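Local coordinates for D-isomer specific 2-hydroxyacid dehydrogenase family protein (Desulfovibrio vulgaris, PDB 5TX7), which probably catalyses the reversible NAD-dependent oxidation of a D-2-hydroxyacid to the corresponding 2-oxoacid, at residues L61-T75 with A84-Y98. Residues are numbered along the deposited sequence; the frame is centred on the assembly and turned at random.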
ATOM      1  N   LEU A  61       3.608  30.360 -30.350  1.00 52.84           N
ATOM      2  CA  LEU A  61       3.745  29.498 -31.534  1.00 53.84           C
ATOM      3  C   LEU A  61       4.101  30.283 -32.810  1.00 55.67           C
ATOM      4  O   LEU A  61       4.949  29.863 -33.570  1.00 58.59           O
ATOM      5  CB  LEU A  61       2.472  28.670 -31.759  1.00 52.81           C
ATOM      6  CG  LEU A  61       2.082  27.649 -30.674  1.00 50.02           C
ATOM      7  CD1 LEU A  61       0.585  27.308 -30.731  1.00 49.80           C
ATOM      8  CD2 LEU A  61       2.929  26.388 -30.695  1.00 47.43           C
ATOM      9  N   GLN A  62       3.466  31.422 -33.029  1.00 56.40           N
ATOM     10  CA  GLN A  62       3.827  32.315 -34.157  1.00 59.49           C
ATOM     11  C   GLN A  62       5.194  32.999 -34.041  1.00 62.72           C
ATOM     12  O   GLN A  62       5.771  33.405 -35.047  1.00 67.42           O
ATOM     13  CB  GLN A  62       2.765  33.393 -34.353  1.00 59.67           C
ATOM     14  CG  GLN A  62       1.486  32.842 -34.920  1.00 57.58           C
ATOM     15  CD  GLN A  62       0.578  33.948 -35.323  1.00 58.71           C
ATOM     16  OE1 GLN A  62       0.203  34.772 -34.496  1.00 56.90           O
ATOM     17  NE2 GLN A  62       0.232  33.995 -36.605  1.00 61.25           N
ATOM     18  N   ALA A  63       5.703  33.137 -32.821  1.00 63.89           N
ATOM     19  CA  ALA A  63       7.055  33.680 -32.571  1.00 63.40           C
ATOM     20  C   ALA A  63       8.141  32.601 -32.676  1.00 63.52           C
ATOM     21  O   ALA A  63       9.321  32.885 -32.457  1.00 63.02           O
ATOM     22  CB  ALA A  63       7.114  34.346 -31.206  1.00 60.94           C
ATOM     23  N   LEU A  64       7.749  31.369 -33.042  1.00 61.80           N
ATOM     24  CA  LEU A  64       8.676  30.268 -33.280  1.00 60.84           C
ATOM     25  C   LEU A  64       8.443  29.682 -34.682  1.00 60.32           C
ATOM     26  O   LEU A  64       7.968  28.562 -34.819  1.00 58.31           O
ATOM     27  CB  LEU A  64       8.469  29.207 -32.198  1.00 58.67           C
ATOM     28  CG  LEU A  64       8.676  29.634 -30.747  1.00 58.28           C
ATOM     29  CD1 LEU A  64       8.190  28.535 -29.814  1.00 58.25           C
ATOM     30  CD2 LEU A  64      10.123  29.971 -30.447  1.00 60.80           C
ATOM     31  N   PRO A  65       8.775  30.437 -35.745  1.00 63.44           N
ATOM     32  CA  PRO A  65       8.490  29.957 -37.100  1.00 64.40           C
ATOM     33  C   PRO A  65       9.263  28.689 -37.479  1.00 65.66           C
ATOM     34  O   PRO A  65       8.841  27.954 -38.373  1.00 67.22           O
ATOM     35  CB  PRO A  65       8.912  31.131 -37.995  1.00 67.70           C
ATOM     36  CG  PRO A  65       9.191  32.270 -37.082  1.00 67.88           C
ATOM     37  CD  PRO A  65       9.569  31.675 -35.776  1.00 65.45           C
ATOM     38  N   GLY A  66      10.386  28.439 -36.809  1.00 66.36           N
ATOM     39  CA  GLY A  66      11.115  27.190 -36.970  1.00 67.27           C
ATOM     40  C   GLY A  66      10.431  25.963 -36.405  1.00 64.61           C
ATOM     41  O   GLY A  66      10.784  24.853 -36.772  1.00 67.00           O
ATOM     42  N   LEU A  67       9.460  26.149 -35.516  1.00 62.64           N
ATOM     43  CA  LEU A  67       8.857  25.042 -34.777  1.00 60.37           C
ATOM     44  C   LEU A  67       8.033  24.159 -35.696  1.00 59.52           C
ATOM     45  O   LEU A  67       7.097  24.625 -36.328  1.00 62.98           O
ATOM     46  CB  LEU A  67       7.986  25.575 -33.631  1.00 59.16           C
ATOM     47  CG  LEU A  67       7.310  24.563 -32.695  1.00 56.19           C
ATOM     48  CD1 LEU A  67       8.337  23.609 -32.117  1.00 55.88           C
ATOM     49  CD2 LEU A  67       6.565  25.297 -31.599  1.00 53.54           C
ATOM     50  N   ARG A  68       8.403  22.884 -35.779  1.00 60.46           N
ATOM     51  CA  ARG A  68       7.718  21.921 -36.637  1.00 62.35           C
ATOM     52  C   ARG A  68       6.923  20.853 -35.894  1.00 60.26           C
ATOM     53  O   ARG A  68       6.024  20.277 -36.489  1.00 62.43           O
ATOM     54  CB  ARG A  68       8.715  21.273 -37.598  1.00 68.19           C
ATOM     55  CG  ARG A  68       9.540  22.254 -38.431  1.00 71.50           C
ATOM     56  CD  ARG A  68       8.748  23.436 -39.012  1.00 75.29           C
ATOM     57  NE  ARG A  68       9.581  24.279 -39.871  1.00 81.45           N
ATOM     58  CZ  ARG A  68       9.154  25.298 -40.619  1.00 85.69           C
ATOM     59  NH1 ARG A  68       7.863  25.642 -40.640  1.00 88.00           N
ATOM     60  NH2 ARG A  68      10.031  25.969 -41.378  1.00 87.27           N
ATOM     61  N   PHE A  69       7.203  20.609 -34.608  1.00 57.47           N
ATOM     62  CA  PHE A  69       6.526  19.534 -33.864  1.00 55.11           C
ATOM     63  C   PHE A  69       6.557  19.734 -32.354  1.00 52.29           C
ATOM     64  O   PHE A  69       7.609  20.030 -31.777  1.00 52.37           O
ATOM     65  CB  PHE A  69       7.160  18.180 -34.213  1.00 54.33           C
ATOM     66  CG  PHE A  69       6.512  17.004 -33.533  1.00 55.49           C
ATOM     67  CD1 PHE A  69       5.150  16.750 -33.688  1.00 55.11           C
ATOM     68  CD2 PHE A  69       7.265  16.122 -32.758  1.00 55.30           C
ATOM     69  CE1 PHE A  69       4.555  15.657 -33.075  1.00 52.75           C
ATOM     70  CE2 PHE A  69       6.654  15.037 -32.149  1.00 53.29           C
ATOM     71  CZ  PHE A  69       5.307  14.807 -32.306  1.00 51.03           C
ATOM     72  N   VAL A  70       5.401  19.564 -31.717  1.00 49.84           N
ATOM     73  CA  VAL A  70       5.324  19.606 -30.257  1.00 48.84           C
ATOM     74  C   VAL A  70       4.913  18.244 -29.703  1.00 47.71           C
ATOM     75  O   VAL A  70       3.917  17.662 -30.148  1.00 49.75           O
ATOM     76  CB  VAL A  70       4.344  20.679 -29.786  1.00 48.41           C
ATOM     77  CG1 VAL A  70       4.245  20.681 -28.259  1.00 45.88           C
ATOM     78  CG2 VAL A  70       4.789  22.041 -30.311  1.00 48.15           C
ATOM     79  N   SER A  71       5.692  17.723 -28.763  1.00 44.94           N
ATOM     80  CA  SER A  71       5.265  16.538 -28.029  1.00 45.56           C
ATOM     81  C   SER A  71       5.059  16.909 -26.561  1.00 43.88           C
ATOM     82  O   SER A  71       5.928  17.527 -25.940  1.00 44.71           O
ATOM     83  CB  SER A  71       6.263  15.391 -28.174  1.00 46.32           C
ATOM     84  OG  SER A  71       5.626  14.148 -27.883  1.00 45.98           O
ATOM     85  N   VAL A  72       3.896  16.544 -26.033  1.00 43.90           N
ATOM     86  CA  VAL A  72       3.531  16.856 -24.667  1.00 43.64           C
ATOM     87  C   VAL A  72       3.840  15.663 -23.776  1.00 42.97           C
ATOM     88  O   VAL A  72       3.416  14.537 -24.070  1.00 43.21           O
ATOM     89  CB  VAL A  72       2.044  17.213 -24.560  1.00 44.76           C
ATOM     90  CG1 VAL A  72       1.667  17.540 -23.116  1.00 44.48           C
ATOM     91  CG2 VAL A  72       1.727  18.380 -25.479  1.00 45.60           C
ATOM     92  N   LEU A  73       4.529  15.938 -22.667  1.00 43.23           N
ATOM     93  CA  LEU A  73       5.054  14.924 -21.750  1.00 44.82           C
ATOM     94  C   LEU A  73       4.012  14.601 -20.684  1.00 45.20           C
ATOM     95  O   LEU A  73       4.252  14.718 -19.478  1.00 49.96           O
ATOM     96  CB  LEU A  73       6.359  15.417 -21.106  1.00 46.59           C
ATOM     97  CG  LEU A  73       7.487  15.870 -22.038  1.00 46.41           C
ATOM     98  CD1 LEU A  73       8.576  16.594 -21.253  1.00 46.22           C
ATOM     99  CD2 LEU A  73       8.055  14.688 -22.796  1.00 47.31           C
ATOM    100  N   ALA A  74       2.859  14.159 -21.163  1.00 43.49           N
ATOM    101  CA  ALA A  74       1.669  13.962 -20.356  1.00 46.03           C
ATOM    102  C   ALA A  74       0.574  13.416 -21.261  1.00 46.22           C
ATOM    103  O   ALA A  74       0.719  13.394 -22.473  1.00 46.72           O
ATOM    104  CB  ALA A  74       1.215  15.288 -19.728  1.00 45.58           C
ATOM    105  N   THR A  75      -0.515  12.987 -20.655  1.00 49.08           N
ATOM    106  CA  THR A  75      -1.726  12.642 -21.385  1.00 51.73           C
ATOM    107  C   THR A  75      -2.542  13.912 -21.636  1.00 51.82           C
ATOM    108  O   THR A  75      -3.142  14.080 -22.702  1.00 53.27           O
ATOM    109  CB  THR A  75      -2.566  11.632 -20.586  1.00 53.55           C
ATOM    110  OG1 THR A  75      -1.735  10.528 -20.181  1.00 50.62           O
ATOM    111  CG2 THR A  75      -3.715  11.111 -21.434  1.00 56.17           C
ATOM    112  N   ALA A  84      -4.471  26.266 -32.409  1.00 63.53           N
ATOM    113  CA  ALA A  84      -3.562  27.255 -32.983  1.00 65.13           C
ATOM    114  C   ALA A  84      -2.351  26.586 -33.630  1.00 63.16           C
ATOM    115  O   ALA A  84      -1.926  26.969 -34.717  1.00 65.26           O
ATOM    116  CB  ALA A  84      -3.096  28.242 -31.918  1.00 66.95           C
ATOM    117  N   ALA A  85      -1.796  25.588 -32.951  1.00 58.57           N
ATOM    118  CA  ALA A  85      -0.707  24.794 -33.521  1.00 58.04           C
ATOM    119  C   ALA A  85      -1.101  24.153 -34.855  1.00 58.68           C
ATOM    120  O   ALA A  85      -0.321  24.184 -35.813  1.00 61.91           O
ATOM    121  CB  ALA A  85      -0.233  23.740 -32.527  1.00 54.73           C
ATOM    122  N   GLY A  86      -2.313  23.600 -34.913  1.00 56.86           N
ATOM    123  CA  GLY A  86      -2.837  22.970 -36.115  1.00 58.87           C
ATOM    124  C   GLY A  86      -2.855  23.900 -37.314  1.00 62.50           C
ATOM    125  O   GLY A  86      -2.282  23.573 -38.371  1.00 60.60           O
ATOM    126  N   VAL A  87      -3.464  25.076 -37.144  1.00 64.21           N
ATOM    127  CA  VAL A  87      -3.632  26.030 -38.251  1.00 67.09           C
ATOM    128  C   VAL A  87      -2.285  26.551 -38.780  1.00 66.55           C
ATOM    129  O   VAL A  87      -2.158  26.848 -39.971  1.00 69.44           O
ATOM    130  CB  VAL A  87      -4.620  27.198 -37.919  1.00 70.95           C
ATOM    131  CG1 VAL A  87      -5.984  26.658 -37.478  1.00 71.08           C
ATOM    132  CG2 VAL A  87      -4.079  28.158 -36.869  1.00 71.20           C
ATOM    133  N   LEU A  88      -1.291  26.629 -37.891  1.00 64.58           N
ATOM    134  CA  LEU A  88       0.106  26.908 -38.259  1.00 64.04           C
ATOM    135  C   LEU A  88       0.857  25.681 -38.820  1.00 61.75           C
ATOM    136  O   LEU A  88       2.043  25.783 -39.157  1.00 63.58           O
ATOM    137  CB  LEU A  88       0.880  27.453 -37.040  1.00 62.68           C
ATOM    138  CG  LEU A  88       0.405  28.745 -36.372  1.00 62.76           C
ATOM    139  CD1 LEU A  88       1.213  28.988 -35.098  1.00 61.92           C
ATOM    140  CD2 LEU A  88       0.520  29.935 -37.305  1.00 64.58           C
ATOM    141  N   GLY A  89       0.187  24.534 -38.904  1.00 60.48           N
ATOM    142  CA  GLY A  89       0.762  23.312 -39.473  1.00 61.16           C
ATOM    143  C   GLY A  89       1.710  22.567 -38.558  1.00 58.18           C
ATOM    144  O   GLY A  89       2.623  21.906 -39.034  1.00 58.78           O
ATOM    145  N   ILE A  90       1.478  22.652 -37.246  1.00 56.63           N
ATOM    146  CA  ILE A  90       2.311  21.999 -36.237  1.00 53.91           C
ATOM    147  C   ILE A  90       1.505  20.872 -35.591  1.00 52.66           C
ATOM    148  O   ILE A  90       0.595  21.146 -34.823  1.00 51.38           O
ATOM    149  CB  ILE A  90       2.755  23.010 -35.151  1.00 53.54           C
ATOM    150  CG1 ILE A  90       3.597  24.136 -35.781  1.00 53.07           C
ATOM    151  CG2 ILE A  90       3.568  22.313 -34.047  1.00 52.40           C
ATOM    152  CD1 ILE A  90       3.731  25.360 -34.912  1.00 53.70           C
ATOM    153  N   PRO A  91       1.824  19.601 -35.904  1.00 55.15           N
ATOM    154  CA  PRO A  91       1.224  18.483 -35.165  1.00 53.10           C
ATOM    155  C   PRO A  91       1.597  18.524 -33.692  1.00 50.29           C
ATOM    156  O   PRO A  91       2.735  18.856 -33.362  1.00 52.25           O
ATOM    157  CB  PRO A  91       1.846  17.239 -35.810  1.00 56.26           C
ATOM    158  CG  PRO A  91       2.435  17.684 -37.107  1.00 59.60           C
ATOM    159  CD  PRO A  91       2.762  19.138 -36.950  1.00 58.48           C
ATOM    160  N   VAL A  92       0.650  18.200 -32.820  1.00 49.11           N
ATOM    161  CA  VAL A  92       0.906  18.098 -31.386  1.00 49.00           C
ATOM    162  C   VAL A  92       0.584  16.674 -30.980  1.00 48.80           C
ATOM    163  O   VAL A  92      -0.536  16.198 -31.210  1.00 49.59           O
ATOM    164  CB  VAL A  92       0.059  19.079 -30.548  1.00 49.10           C
ATOM    165  CG1 VAL A  92       0.410  18.970 -29.078  1.00 48.54           C
ATOM    166  CG2 VAL A  92       0.294  20.504 -31.010  1.00 48.48           C
ATOM    167  N   SER A  93       1.559  16.003 -30.376  1.00 46.95           N
ATOM    168  CA  SER A  93       1.343  14.661 -29.855  1.00 49.15           C
ATOM    169  C   SER A  93       1.355  14.637 -28.321  1.00 47.89           C
ATOM    170  O   SER A  93       2.046  15.454 -27.686  1.00 45.75           O
ATOM    171  CB  SER A  93       2.409  13.714 -30.403  1.00 50.66           C
ATOM    172  OG  SER A  93       2.251  13.519 -31.796  1.00 55.93           O
ATOM    173  N   ASN A  94       0.601  13.695 -27.743  1.00 46.95           N
ATOM    174  CA  ASN A  94       0.685  13.406 -26.299  1.00 46.54           C
ATOM    175  C   ASN A  94       1.122  11.964 -26.069  1.00 45.14           C
ATOM    176  O   ASN A  94       1.505  11.284 -27.018  1.00 45.39           O
ATOM    177  CB  ASN A  94      -0.648  13.739 -25.600  1.00 48.51           C
ATOM    178  CG  ASN A  94      -1.763  12.770 -25.936  1.00 51.39           C
ATOM    179  OD1 ASN A  94      -1.659  11.937 -26.856  1.00 54.53           O
ATOM    180  ND2 ASN A  94      -2.852  12.884 -25.195  1.00 53.09           N
ATOM    181  N   VAL A  95       1.087  11.516 -24.814  1.00 45.05           N
ATOM    182  CA  VAL A  95       1.377  10.136 -24.459  1.00 47.29           C
ATOM    183  C   VAL A  95       0.266   9.591 -23.557  1.00 49.92           C
ATOM    184  O   VAL A  95       0.260   9.866 -22.350  1.00 52.54           O
ATOM    185  CB  VAL A  95       2.712  10.021 -23.705  1.00 48.57           C
ATOM    186  CG1 VAL A  95       3.051   8.553 -23.455  1.00 49.30           C
ATOM    187  CG2 VAL A  95       3.835  10.734 -24.461  1.00 48.97           C
ATOM    188  N   PRO A  96      -0.683   8.827 -24.121  1.00 50.54           N
ATOM    189  CA  PRO A  96      -1.660   8.141 -23.261  1.00 54.14           C
ATOM    190  C   PRO A  96      -1.107   6.837 -22.680  1.00 56.08           C
ATOM    191  O   PRO A  96      -0.182   6.254 -23.246  1.00 58.63           O
ATOM    192  CB  PRO A  96      -2.831   7.866 -24.209  1.00 53.88           C
ATOM    193  CG  PRO A  96      -2.204   7.757 -25.558  1.00 54.30           C
ATOM    194  CD  PRO A  96      -0.933   8.586 -25.552  1.00 52.45           C
ATOM    195  N   GLY A  97      -1.645   6.417 -21.538  1.00 56.54           N
ATOM    196  CA  GLY A  97      -1.360   5.095 -20.972  1.00 58.00           C
ATOM    197  C   GLY A  97      -0.062   4.863 -20.208  1.00 56.53           C
ATOM    198  O   GLY A  97       0.105   3.800 -19.612  1.00 65.05           O
ATOM    199  N   TYR A  98       0.845   5.835 -20.201  1.00 47.32           N
ATOM    200  CA  TYR A  98       2.151   5.674 -19.546  1.00 46.38           C
ATOM    201  C   TYR A  98       2.057   5.399 -18.033  1.00 44.71           C
ATOM    202  O   TYR A  98       2.931   4.745 -17.474  1.00 44.19           O
ATOM    203  CB  TYR A  98       3.052   6.917 -19.780  1.00 47.47           C
ATOM    204  CG  TYR A  98       2.646   8.146 -18.969  1.00 45.45           C
ATOM    205  CD1 TYR A  98       3.151   8.372 -17.693  1.00 44.53           C
ATOM    206  CD2 TYR A  98       1.794   9.093 -19.512  1.00 46.28           C
ATOM    207  CE1 TYR A  98       2.772   9.494 -16.960  1.00 45.30           C
ATOM    208  CE2 TYR A  98       1.402  10.217 -18.808  1.00 45.86           C
ATOM    209  CZ  TYR A  98       1.889  10.409 -17.521  1.00 45.42           C
ATOM    210  OH  TYR A  98       1.501  11.512 -16.796  1.00 46.68           O
TER
HETATM  211  O   HOH W   1       5.368  21.103 -39.143  1.00 57.44           O
HETATM  212  O   HOH W   2       3.593  13.963 -16.853  1.00 52.16           O
HETATM  213  O   HOH W   3      -0.567  12.805 -17.523  1.00 45.23           O
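Asn94 turns its amide toward Thr75 with CG between its backbone N and carbonyl carbon (chi1 71°), and ND2 donates to Thr75 O at 2.8 Å, on an in-plane lone pair. Thr75 answers through a hydroxyl beside its backbone N (chi1 -51°): OG1 donates to Val95 O at 3.0 Å. With the bond from Val95 N to Ala74 O, these ties continue the pairing past the strand ends, where a water links Thr75 N to Tyr98 OH. The strands run parallel, with Val70 beside Val92 and Ser71 beside Ser93: Val70 N binds Pro91 O, Val70 O receives Ser93 N at 2.9 Å, and Val72 N reaches Ser93 O at 2.7 Å. Phe69 lies on the sheet face of Ser71 and Ser93, its ring edge against Ser93 OG, 3.4 Å from CZ; the polar partner of that hydroxyl is Val315 O, so the ring contact is only van der Waals. On the other face Val92 CG1 meets Val72 CG2 at 3.9 Å, and Ile90 CG2 packs on Val70 CG2. Leu61 CD1 rests against the helix turn at Ala84 and Ala85, and Leu61 CB lies 3.6 Å from Leu88 CD1. The contact closes a right-handed beta-alpha-beta unit through helix 82-87 in the flavodoxin-like domain that in this family pairs with the NAD-binding one: strand 92-93 edges the parallel sheet, 48-51 flanks 69-72, and helix 292-310 packs over the Ser71 and Ser93 face.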